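Local coordinates for protein acetyltransferase, GNAT family (Streptococcus agalactiae 2603V/R, PDB 2Q7B) that probably transfers an acetyl group to an amine nitrogen of its substrate, being a GNAT-family acetyltransferase, at residues A[29-32]-A[33-36]; A[39-43]-A[44-48]; A[145-148]-A[149-152]. All coordinates share one frame; numbering follows the deposited sequence. Where two conformers were deposited one is given.

Contact 1 of 3, residues A[29-32]-A[33-36]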
loop_
_atom_site.group_PDB
_atom_site.type_symbol
_atom_site.label_atom_id
_atom_site.label_comp_id
_atom_site.label_asym_id
_atom_site.label_seq_id
_atom_site.Cartn_x
_atom_site.Cartn_y
_atom_site.Cartn_z
ATOM N N PRO A 29 -4.074 10.999 -1.044
ATOM C CA PRO A 29 -3.377 9.984 -0.222
ATOM C C PRO A 29 -4.288 9.204 0.739
ATOM O O PRO A 29 -3.985 8.064 1.077
ATOM C CB PRO A 29 -2.340 10.808 0.561
ATOM C CG PRO A 29 -2.903 12.203 0.618
ATOM C CD PRO A 29 -3.612 12.366 -0.717
ATOM N N TYR A 30 -5.399 9.808 1.156
ATOM C CA TYR A 30 -6.339 9.147 2.059
ATOM C C TYR A 30 -7.060 8.039 1.296
ATOM O O TYR A 30 -7.128 6.895 1.762
ATOM C CB TYR A 30 -7.294 10.167 2.701
ATOM C CG TYR A 30 -6.528 11.241 3.445
ATOM C CD1 TYR A 30 -6.106 11.046 4.760
ATOM C CD2 TYR A 30 -6.171 12.430 2.814
ATOM C CE1 TYR A 30 -5.370 12.016 5.436
ATOM C CE2 TYR A 30 -5.431 13.410 3.480
ATOM C CZ TYR A 30 -5.036 13.195 4.788
ATOM O OH TYR A 30 -4.314 14.170 5.446
ATOM N N HIS A 31 -7.547 8.348 0.097
ATOM C CA HIS A 31 -8.201 7.322 -0.707
ATOM C C HIS A 31 -7.229 6.243 -1.169
ATOM O O HIS A 31 -7.596 5.064 -1.275
ATOM C CB HIS A 31 -8.873 7.910 -1.961
ATOM C CG HIS A 31 -10.064 8.755 -1.669
ATOM N ND1 HIS A 31 -10.556 9.682 -2.568
ATOM C CD2 HIS A 31 -10.843 8.840 -0.566
ATOM C CE1 HIS A 31 -11.609 10.274 -2.037
ATOM N NE2 HIS A 31 -11.798 9.788 -0.822
ATOM N N LEU A 32 -5.997 6.643 -1.463
ATOM C CA LEU A 32 -5.000 5.704 -1.935
ATOM C C LEU A 32 -4.705 4.677 -0.850
ATOM O O LEU A 32 -4.595 3.502 -1.144
ATOM C CB LEU A 32 -3.728 6.422 -2.401
ATOM C CG LEU A 32 -2.590 5.522 -2.934
ATOM C CD1 LEU A 32 -3.084 4.584 -4.051
ATOM C CD2 LEU A 32 -1.416 6.328 -3.403
ATOM N N ALA A 33 -4.602 5.132 0.396
ATOM C CA ALA A 33 -4.375 4.236 1.535
ATOM C C ALA A 33 -5.520 3.251 1.665
ATOM O O ALA A 33 -5.299 2.060 1.825
ATOM C CB ALA A 33 -4.212 5.018 2.810
ATOM N N GLN A 34 -6.741 3.762 1.572
ATOM C CA GLN A 34 -7.942 2.950 1.637
ATOM C C GLN A 34 -8.027 1.968 0.474
ATOM O O GLN A 34 -8.517 0.839 0.645
ATOM C CB GLN A 34 -9.180 3.834 1.623
ATOM C CG GLN A 34 -9.371 4.709 2.833
ATOM C CD GLN A 34 -10.319 5.860 2.568
ATOM O OE1 GLN A 34 -10.920 5.954 1.509
ATOM N NE2 GLN A 34 -10.445 6.746 3.527
ATOM N N LEU A 35 -7.585 2.398 -0.705
ATOM C CA LEU A 35 -7.566 1.521 -1.886
ATOM C C LEU A 35 -6.609 0.356 -1.675
ATOM O O LEU A 35 -6.937 -0.781 -1.977
ATOM C CB LEU A 35 -7.154 2.286 -3.128
ATOM C CG LEU A 35 -7.040 1.515 -4.447
ATOM C CD1 LEU A 35 -8.348 0.796 -4.800
ATOM C CD2 LEU A 35 -6.670 2.503 -5.514
ATOM N N VAL A 36 -5.415 0.661 -1.172
ATOM C CA VAL A 36 -4.419 -0.364 -0.853
ATOM C C VAL A 36 -4.970 -1.371 0.148
ATOM O O VAL A 36 -4.781 -2.578 -0.022
ATOM C CB VAL A 36 -3.092 0.274 -0.355
ATOM C CG1 VAL A 36 -2.098 -0.773 0.179
ATOM C CG2 VAL A 36 -2.461 1.102 -1.483
#

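Contact 2 of 3, residues A[39-43]-A[44-48]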
loop_
_atom_site.group_PDB
_atom_site.type_symbol
_atom_site.label_atom_id
_atom_site.label_comp_id
_atom_site.label_asym_id
_atom_site.label_seq_id
_atom_site.Cartn_x
_atom_site.Cartn_y
_atom_site.Cartn_z
ATOM N N ILE A 39 -7.551 -3.617 -1.733
ATOM C CA ILE A 39 -6.865 -4.563 -2.608
ATOM C C ILE A 39 -6.213 -5.665 -1.794
ATOM O O ILE A 39 -6.386 -6.843 -2.102
ATOM C CB ILE A 39 -5.833 -3.858 -3.530
ATOM C CG1 ILE A 39 -6.538 -2.863 -4.470
ATOM C CG2 ILE A 39 -5.036 -4.891 -4.307
ATOM C CD1 ILE A 39 -5.597 -1.984 -5.245
ATOM N N ASN A 40 -5.461 -5.277 -0.759
ATOM C CA ASN A 40 -4.806 -6.231 0.112
ATOM C C ASN A 40 -5.799 -7.184 0.759
ATOM O O ASN A 40 -5.544 -8.358 0.856
ATOM C CB ASN A 40 -4.030 -5.514 1.223
ATOM C CG ASN A 40 -3.257 -6.486 2.101
ATOM O OD1 ASN A 40 -2.342 -7.160 1.632
ATOM N ND2 ASN A 40 -3.650 -6.589 3.366
ATOM N N TYR A 41 -6.924 -6.655 1.224
ATOM C CA TYR A 41 -7.936 -7.481 1.845
ATOM C C TYR A 41 -8.462 -8.581 0.868
ATOM O O TYR A 41 -8.487 -9.777 1.171
ATOM C CB TYR A 41 -9.099 -6.613 2.400
ATOM C CG TYR A 41 -10.214 -7.508 2.862
ATOM C CD1 TYR A 41 -10.173 -8.104 4.117
ATOM C CD2 TYR A 41 -11.246 -7.865 1.997
ATOM C CE1 TYR A 41 -11.155 -9.005 4.517
ATOM C CE2 TYR A 41 -12.230 -8.756 2.391
ATOM C CZ TYR A 41 -12.170 -9.320 3.646
ATOM O OH TYR A 41 -13.143 -10.195 4.023
ATOM N N CYS A 42 -8.888 -8.159 -0.305
ATOM C CA CYS A 42 -9.455 -9.064 -1.282
ATOM C C CYS A 42 -8.459 -10.084 -1.782
ATOM O O CYS A 42 -8.783 -11.253 -1.884
ATOM C CB CYS A 42 -10.006 -8.280 -2.470
ATOM S SG CYS A 42 -11.433 -7.301 -2.068
ATOM N N GLN A 43 -7.247 -9.637 -2.100
ATOM C CA GLN A 43 -6.230 -10.530 -2.624
ATOM C C GLN A 43 -5.614 -11.430 -1.589
ATOM O O GLN A 43 -5.421 -12.618 -1.836
ATOM C CB GLN A 43 -5.094 -9.739 -3.271
ATOM C CG GLN A 43 -5.500 -8.992 -4.533
ATOM C CD GLN A 43 -4.363 -8.207 -5.169
ATOM O OE1 GLN A 43 -3.451 -7.712 -4.482
ATOM N NE2 GLN A 43 -4.429 -8.059 -6.495
ATOM N N ASN A 44 -5.315 -10.860 -0.427
ATOM C CA ASN A 44 -4.464 -11.541 0.534
ATOM C C ASN A 44 -5.057 -12.004 1.841
ATOM O O ASN A 44 -4.518 -12.927 2.444
ATOM C CB ASN A 44 -3.260 -10.662 0.822
ATOM C CG ASN A 44 -2.435 -10.386 -0.420
ATOM O OD1 ASN A 44 -2.206 -11.280 -1.212
ATOM N ND2 ASN A 44 -1.979 -9.138 -0.589
ATOM N N ILE A 45 -6.115 -11.351 2.299
ATOM C CA ILE A 45 -6.774 -11.760 3.536
ATOM C C ILE A 45 -7.919 -12.697 3.179
ATOM O O ILE A 45 -8.023 -13.793 3.714
ATOM C CB ILE A 45 -7.258 -10.544 4.358
ATOM C CG1 ILE A 45 -6.027 -9.720 4.783
ATOM C CG2 ILE A 45 -8.051 -11.034 5.598
ATOM C CD1 ILE A 45 -6.347 -8.446 5.473
ATOM N N GLU A 46 -8.741 -12.275 2.227
ATOM C CA GLU A 46 -9.884 -13.063 1.798
ATOM C C GLU A 46 -9.504 -14.197 0.855
ATOM O O GLU A 46 -9.834 -15.338 1.132
ATOM C CB GLU A 46 -10.923 -12.159 1.138
ATOM C CG GLU A 46 -12.217 -12.874 0.836
ATOM C CD GLU A 46 -13.211 -12.021 0.099
ATOM O OE1 GLU A 46 -12.826 -11.125 -0.675
ATOM O OE2 GLU A 46 -14.396 -12.298 0.279
ATOM N N ALA A 47 -8.804 -13.903 -0.236
ATOM C CA ALA A 47 -8.423 -14.928 -1.222
ATOM C C ALA A 47 -7.057 -15.593 -0.988
ATOM O O ALA A 47 -6.743 -16.561 -1.679
ATOM C CB ALA A 47 -8.482 -14.364 -2.622
ATOM N N LYS A 48 -6.241 -15.099 -0.056
ATOM C CA LYS A 48 -4.958 -15.751 0.252
ATOM C C LYS A 48 -4.038 -15.974 -0.976
ATOM O O LYS A 48 -3.388 -17.016 -1.082
ATOM C CB LYS A 48 -5.207 -17.124 0.890
ATOM C CG LYS A 48 -6.326 -17.226 1.931
ATOM C CD LYS A 48 -5.909 -16.853 3.317
ATOM C CE LYS A 48 -7.020 -17.228 4.284
ATOM N NZ LYS A 48 -6.551 -17.226 5.696
HETATM O O HOH W 1 -11.187 -11.761 -2.783
#

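Contact 3 of 3, residues A[145-148]-A[149-152]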
loop_
_atom_site.group_PDB
_atom_site.type_symbol
_atom_site.label_atom_id
_atom_site.label_comp_id
_atom_site.label_asym_id
_atom_site.label_seq_id
_atom_site.Cartn_x
_atom_site.Cartn_y
_atom_site.Cartn_z
ATOM N N SER A 145 -16.672 -15.168 -8.214
ATOM C CA SER A 145 -16.352 -14.220 -9.275
ATOM C C SER A 145 -16.663 -14.776 -10.657
ATOM O O SER A 145 -17.135 -14.041 -11.507
ATOM C CB SER A 145 -14.886 -13.804 -9.224
ATOM O OG SER A 145 -14.576 -13.275 -7.953
ATOM N N HIS A 146 -16.402 -16.062 -10.881
ATOM C CA HIS A 146 -16.700 -16.681 -12.186
ATOM C C HIS A 146 -18.194 -16.641 -12.533
ATOM O O HIS A 146 -18.546 -16.463 -13.701
ATOM C CB HIS A 146 -16.264 -18.150 -12.253
ATOM C CG HIS A 146 -14.813 -18.372 -11.989
ATOM N ND1 HIS A 146 -14.324 -19.565 -11.504
ATOM C CD2 HIS A 146 -13.751 -17.539 -12.081
ATOM C CE1 HIS A 146 -13.017 -19.469 -11.350
ATOM N NE2 HIS A 146 -12.645 -18.247 -11.684
ATOM N N PHE A 147 -19.063 -16.843 -11.539
ATOM C CA PHE A 147 -20.516 -16.814 -11.791
ATOM C C PHE A 147 -20.956 -15.356 -11.971
ATOM O O PHE A 147 -21.804 -15.057 -12.798
ATOM C CB PHE A 147 -21.293 -17.533 -10.677
ATOM C CG PHE A 147 -22.660 -18.037 -11.103
ATOM C CD1 PHE A 147 -22.793 -18.895 -12.201
ATOM C CD2 PHE A 147 -23.801 -17.719 -10.369
ATOM C CE1 PHE A 147 -24.042 -19.380 -12.586
ATOM C CE2 PHE A 147 -25.049 -18.208 -10.745
ATOM C CZ PHE A 147 -25.170 -19.043 -11.854
ATOM N N PHE A 148 -20.355 -14.456 -11.197
ATOM C CA PHE A 148 -20.599 -13.023 -11.347
ATOM C C PHE A 148 -20.249 -12.573 -12.779
ATOM O O PHE A 148 -21.076 -11.937 -13.424
ATOM C CB PHE A 148 -19.822 -12.181 -10.296
ATOM C CG PHE A 148 -19.937 -10.697 -10.523
ATOM C CD1 PHE A 148 -21.006 -9.987 -10.009
ATOM C CD2 PHE A 148 -19.014 -10.022 -11.306
ATOM C CE1 PHE A 148 -21.138 -8.627 -10.255
ATOM C CE2 PHE A 148 -19.161 -8.674 -11.559
ATOM C CZ PHE A 148 -20.224 -7.980 -11.027
ATOM N N TYR A 149 -19.053 -12.918 -13.268
ATOM C CA TYR A 149 -18.637 -12.546 -14.640
ATOM C C TYR A 149 -19.522 -13.135 -15.731
ATOM O O TYR A 149 -19.812 -12.463 -16.701
ATOM C CB TYR A 149 -17.172 -12.905 -14.942
ATOM C CG TYR A 149 -16.163 -12.113 -14.136
ATOM C CD1 TYR A 149 -16.106 -10.731 -14.222
ATOM C CD2 TYR A 149 -15.257 -12.756 -13.308
ATOM C CE1 TYR A 149 -15.197 -10.016 -13.479
ATOM C CE2 TYR A 149 -14.357 -12.060 -12.554
ATOM C CZ TYR A 149 -14.322 -10.691 -12.639
ATOM O OH TYR A 149 -13.380 -10.016 -11.893
ATOM N N GLU A 150 -19.944 -14.376 -15.568
ATOM C CA GLU A 150 -20.818 -15.027 -16.548
ATOM C C GLU A 150 -22.191 -14.348 -16.631
ATOM O O GLU A 150 -22.781 -14.252 -17.722
ATOM C CB GLU A 150 -20.921 -16.522 -16.241
ATOM C CG GLU A 150 -19.603 -17.245 -16.531
ATOM C CD GLU A 150 -19.481 -18.603 -15.870
ATOM O OE1 GLU A 150 -20.489 -19.138 -15.348
ATOM O OE2 GLU A 150 -18.352 -19.134 -15.877
ATOM N N ASN A 151 -22.671 -13.863 -15.475
ATOM C CA ASN A 151 -23.920 -13.086 -15.379
ATOM C C ASN A 151 -23.784 -11.667 -15.954
ATOM O O ASN A 151 -24.788 -10.993 -16.140
ATOM C CB ASN A 151 -24.430 -12.993 -13.929
ATOM C CG ASN A 151 -25.067 -14.280 -13.436
ATOM O OD1 ASN A 151 -24.698 -14.788 -12.379
ATOM N ND2 ASN A 151 -26.033 -14.807 -14.189
ATOM N N GLN A 152 -22.559 -11.195 -16.202
ATOM C CA GLN A 152 -22.365 -9.907 -16.861
ATOM C C GLN A 152 -22.101 -10.164 -18.342
ATOM O O GLN A 152 -21.715 -9.248 -19.054
ATOM C CB GLN A 152 -21.195 -9.114 -16.262
ATOM C CG GLN A 152 -21.134 -9.000 -14.721
ATOM C CD GLN A 152 -22.478 -8.681 -14.079
ATOM O OE1 GLN A 152 -23.215 -7.805 -14.545
ATOM N NE2 GLN A 152 -22.800 -9.392 -12.993
#

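Contact 1 of 3, residues A[29-32]-A[33-36]
H31 and Q34, three residues apart on the first turns of helix 29-46, meet where Q34 OE1 comes to the edge of the imidazole, near the ring plane and 3.6 Å from H31 CD2. The amide and ring planes are turned 47° apart. With CG anti to the carbonyl carbon (chi1 -67°), Q34 CG lies 3.3 Å from Y30 O, and the extended chain beyond it carries OE1 to the ring. The apolar contact lies on another strip of the helix: L32 CD1 approaches L35 CD2 and V36 CG2 at 4.4 Å each, while V36 CG2 also sits 3.2 Å from L32 O. Regular i to i+4 bonds hold these two turns, among them L35 N to H31 O at 2.7 Å and V36 N to L32 O at 3.0 Å, the latter with an N-H...O angle of 166°. In the GNAT fold this is the helix that follows the first strand; here it packs on the antiparallel strands 72-78 and 81-90, where L35 touches F73. Q34 OE1 accepts a hydrogen bond from V82 N, so the amide is held by an adjacent strand. F60 of the second subunit packs on P29, L32 and A33.

Contact 2 of 3, residues A[39-43]-A[44-48]
N40 and N44 join their side-chain amides one helical turn apart: N44 ND2 donates to N40 OD1 at 3.0 Å along a nearly straight N-H...O path of 170°. The acceptor lies in the N44 amide plane, whereas the donor is tilted 35° from the plane of the N40 carbonyl. N40 reaches this position with CG anti to its backbone N (chi1 -176°). N44 OD1 is bonded in turn to I51 N, so both ends of this amide are engaged. Among the backbone bonds, Y41 O accepts from both I45 N and E46 N, the latter at 2.7 Å, and C42 O receives A47 N at 3.1 Å. The bond from I45 N is an ordinary i to i+4 one; those of E46 N and A47 N span five residues and mark a wider pi-type turn near the C-terminal end of helix 29-46. Apolar contact falls to the Y41 ring, with CD1 3.8 Å from I45 CB and CE2 3.9 Å from E46 CB. A water links the backbone to the acid, donating to C42 O at 2.6 Å and to E46 OE1 at 2.7 Å; the same OE1 forms a salt bridge with R108. Elsewhere, Q43 OE1 bonds to Q56.

Contact 3 of 3, residues A[145-148]-A[149-152]
F148 and Q152 make the closest side-chain packing here, at the C-terminal end of helix 143-150. Q152 folds back across one face of the F148 ring: its CG lies over the face, 4.1 Å from the centroid, as a CH-pi contact, and its NE2 stands 3.3 Å from F148 CE1, above the ring and offset toward the rim. The bend at chi2 (-44°) returns the amide to the helix, where NE2 donates to F148 O at 3.1 Å with the N-H...O angle at 138°. The same carbonyl also receives a weak bond from Q152 N. F148 further turns an edge toward the face of Y149, a T-shaped pair with centroids 5.9 Å apart and planes at 74°. Within the GNAT fold the helix lies against strand 133-139 through Y149, buried on L136 and T138, and reaches R116 of helix 114-128 through F148 and Q152, while H146 NE2 is bonded to P139 O. The other side is looser and more exposed. F147 meets the E150 carboxylate at the ring edge, CD1 to OE1 being 3.9 Å, with ring and carboxylate planes nearly perpendicular; E150 OE2 bonds to Y176 OH. The backbone bonds here remain regular, E150 N to H146 O and N151 N to F147 O both measuring 3.1 Å. With F148 O accepting from its amide, Q152 presents a polar end to the terminating helix and its aliphatic CG to the aromatic face, so one side chain both satisfies a late carbonyl and covers one face of the ring.

Overall arrangement
Contacts 1 and 2 lie on the same helix, 29-46, toward its N- and C-terminal ends, whereas contact 3 belongs to helix 143-150, about 27 Å from contact 1 between centres and on the opposite side of the chain's centre. Contact 1 is the most buried: it is covered by strands 72-78 and 81-90 and, on P29, L32 and A33, by the second subunit, and it combines aliphatic side chains with one histidine-amide approach. Contact 2, partly buried, is more polar, with an amide pair and a bridging water where the helix widens; its N40 also packs on N40 of the second subunit. Contact 3 is likewise partly buried but aromatic, and no other chain of the assembly touches it.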